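Local coordinates for protein teicoplanin pseudoaglycone deacetylases Orf2 (Actinoplanes teichomyceticus, PDB 3DFF) that probably removes an acetyl group from the teicoplanin pseudoaglycone as a zinc-dependent deacetylase in antibiotic biosynthesis, at residues A170-T175 / E199-F204. Numbering follows the deposited sequence.
Sequences AALFAT and ELPQGF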
loop_
_atom_site.group_PDB
_atom_site.type_symbol
_atom_site.label_atom_id
_atom_site.label_comp_id
_atom_site.label_asym_id
_atom_site.label_seq_id
_atom_site.Cartn_x
_atom_site.Cartn_y
_atom_site.Cartn_z
ATOM N N ALA A 170 -6.702 8.111 -6.434
ATOM C CA ALA A 170 -7.689 7.352 -7.232
ATOM C C ALA A 170 -8.804 6.783 -6.343
ATOM O O ALA A 170 -9.983 6.839 -6.703
ATOM C CB ALA A 170 -7.015 6.230 -7.972
ATOM N N ALA A 171 -8.432 6.221 -5.194
ATOM C CA ALA A 171 -9.440 5.702 -4.249
ATOM C C ALA A 171 -10.368 6.807 -3.718
ATOM O O ALA A 171 -11.583 6.578 -3.570
ATOM C CB ALA A 171 -8.780 4.950 -3.087
ATOM N N LEU A 172 -9.817 7.989 -3.442
ATOM C CA LEU A 172 -10.625 9.122 -2.952
ATOM C C LEU A 172 -11.634 9.527 -4.024
ATOM O O LEU A 172 -12.826 9.703 -3.733
ATOM C CB LEU A 172 -9.750 10.303 -2.556
ATOM C CG LEU A 172 -8.892 10.054 -1.304
ATOM C CD1 LEU A 172 -8.087 11.327 -0.987
ATOM C CD2 LEU A 172 -9.695 9.634 -0.073
ATOM N N PHE A 173 -11.164 9.649 -5.263
ATOM C CA PHE A 173 -12.045 10.037 -6.364
ATOM C C PHE A 173 -13.140 8.998 -6.589
ATOM O O PHE A 173 -14.325 9.358 -6.720
ATOM C CB PHE A 173 -11.252 10.273 -7.662
ATOM C CG PHE A 173 -10.199 11.349 -7.557
ATOM C CD1 PHE A 173 -10.355 12.437 -6.704
ATOM C CD2 PHE A 173 -9.046 11.286 -8.349
ATOM C CE1 PHE A 173 -9.379 13.428 -6.625
ATOM C CE2 PHE A 173 -8.073 12.270 -8.268
ATOM C CZ PHE A 173 -8.235 13.343 -7.400
ATOM N N ALA A 174 -12.755 7.726 -6.635
ATOM C CA ALA A 174 -13.700 6.649 -6.928
ATOM C C ALA A 174 -14.745 6.551 -5.816
ATOM O O ALA A 174 -15.937 6.529 -6.107
ATOM C CB ALA A 174 -12.977 5.321 -7.125
ATOM N N THR A 175 -14.304 6.539 -4.554
ATOM C CA THR A 175 -15.226 6.430 -3.408
ATOM C C THR A 175 -16.133 7.652 -3.295
ATOM O O THR A 175 -17.290 7.538 -2.864
ATOM C CB THR A 175 -14.504 6.205 -2.042
ATOM O OG1 THR A 175 -13.581 7.280 -1.792
ATOM C CG2 THR A 175 -13.820 4.838 -1.984
ATOM N N GLU A 199 -0.720 15.872 2.088
ATOM C CA GLU A 199 -1.525 16.820 1.338
ATOM C C GLU A 199 -2.480 15.994 0.478
ATOM O O GLU A 199 -2.048 15.241 -0.396
ATOM C CB GLU A 199 -0.619 17.716 0.473
ATOM C CG GLU A 199 -1.351 18.571 -0.594
ATOM C CD GLU A 199 -1.587 20.025 -0.174
ATOM O OE1 GLU A 199 -2.539 20.661 -0.707
ATOM O OE2 GLU A 199 -0.825 20.538 0.681
ATOM N N LEU A 200 -3.777 16.131 0.752
ATOM C CA LEU A 200 -4.816 15.426 0.010
ATOM C C LEU A 200 -5.289 16.273 -1.180
ATOM O O LEU A 200 -5.085 17.480 -1.194
ATOM C CB LEU A 200 -5.995 15.126 0.939
ATOM C CG LEU A 200 -5.701 14.179 2.112
ATOM C CD1 LEU A 200 -6.935 13.990 2.971
ATOM C CD2 LEU A 200 -5.182 12.804 1.635
ATOM N N PRO A 201 -5.937 15.643 -2.175
ATOM C CA PRO A 201 -6.514 16.467 -3.253
ATOM C C PRO A 201 -7.564 17.423 -2.726
ATOM O O PRO A 201 -8.218 17.127 -1.721
ATOM C CB PRO A 201 -7.159 15.444 -4.198
ATOM C CG PRO A 201 -6.527 14.118 -3.841
ATOM C CD PRO A 201 -6.160 14.203 -2.382
ATOM N N GLN A 202 -7.707 18.548 -3.417
ATOM C CA GLN A 202 -8.646 19.604 -3.023
ATOM C C GLN A 202 -10.026 19.014 -2.762
ATOM O O GLN A 202 -10.505 18.167 -3.513
ATOM C CB GLN A 202 -8.711 20.688 -4.101
ATOM C CG GLN A 202 -9.492 21.951 -3.702
ATOM C CD GLN A 202 -8.730 22.902 -2.758
ATOM O OE1 GLN A 202 -9.328 23.820 -2.174
ATOM N NE2 GLN A 202 -7.420 22.701 -2.620
ATOM N N GLY A 203 -10.650 19.462 -1.677
ATOM C CA GLY A 203 -11.980 19.004 -1.328
ATOM C C GLY A 203 -12.086 17.894 -0.307
ATOM O O GLY A 203 -13.174 17.621 0.196
ATOM N N PHE A 204 -10.966 17.225 -0.012
ATOM C CA PHE A 204 -10.931 16.152 0.989
ATOM C C PHE A 204 -10.088 16.524 2.201
ATOM O O PHE A 204 -9.099 17.233 2.071
ATOM C CB PHE A 204 -10.315 14.876 0.396
ATOM C CG PHE A 204 -11.078 14.316 -0.769
ATOM C CD1 PHE A 204 -12.161 13.438 -0.561
ATOM C CD2 PHE A 204 -10.726 14.656 -2.066
ATOM C CE1 PHE A 204 -12.878 12.913 -1.642
ATOM C CE2 PHE A 204 -11.433 14.142 -3.152
ATOM C CZ PHE A 204 -12.508 13.261 -2.937
#
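The F204 ring carries L172 CB over the centre of one face: a CH-pi contact with CB 4.1 Å from the F204 ring centroid and 11° off the normal. At the edge of this ring, in its plane, lies P201 O, from its own segment. Carbon CZ of F204 also comes 3.7 Å from the carbonyl oxygen L172 O, so the ring end rests on the helix backbone as well as on a side chain. The F173 ring has F204 CE2 at its edge, near its plane, 4.1 Å from F173 CD1; these two side chains run at about a right angle. P201 meets F173 obliquely, its CB 3.9 Å from F173 CE1 and its CG close to both CE1 and CZ. F173 CG lies beside the backbone N, anti to the carbonyl carbon (chi1 -59°); from there the ring reaches the loop with CD1, CE1 and CZ. At the CD corner of the proline ring L172 takes over, its CD1 3.7 Å from P201 CD and 4.2 Å from L200 CD2, crossing both side chains at about a right angle. No hydrogen bond joins the segments; the side chains that meet are apolar. P201 to F204 form a type II beta turn, with G203 at positive phi (97°) and F204 N bonded to P201 O, which brings proline and phenylalanine together against the helix. Beyond the two segments, F204 makes a cation-pi contact with R269 and an edge-to-face one with H176, while F173 touches V133 of helix 126-147. In this PIG-L family alpha/beta fold, the contact seats the turn leading into outer strand 204-211 on helix 162-178, the helix that carries the zinc ligand H164 near its start, about 11 Å between the side chains of L200 and H164.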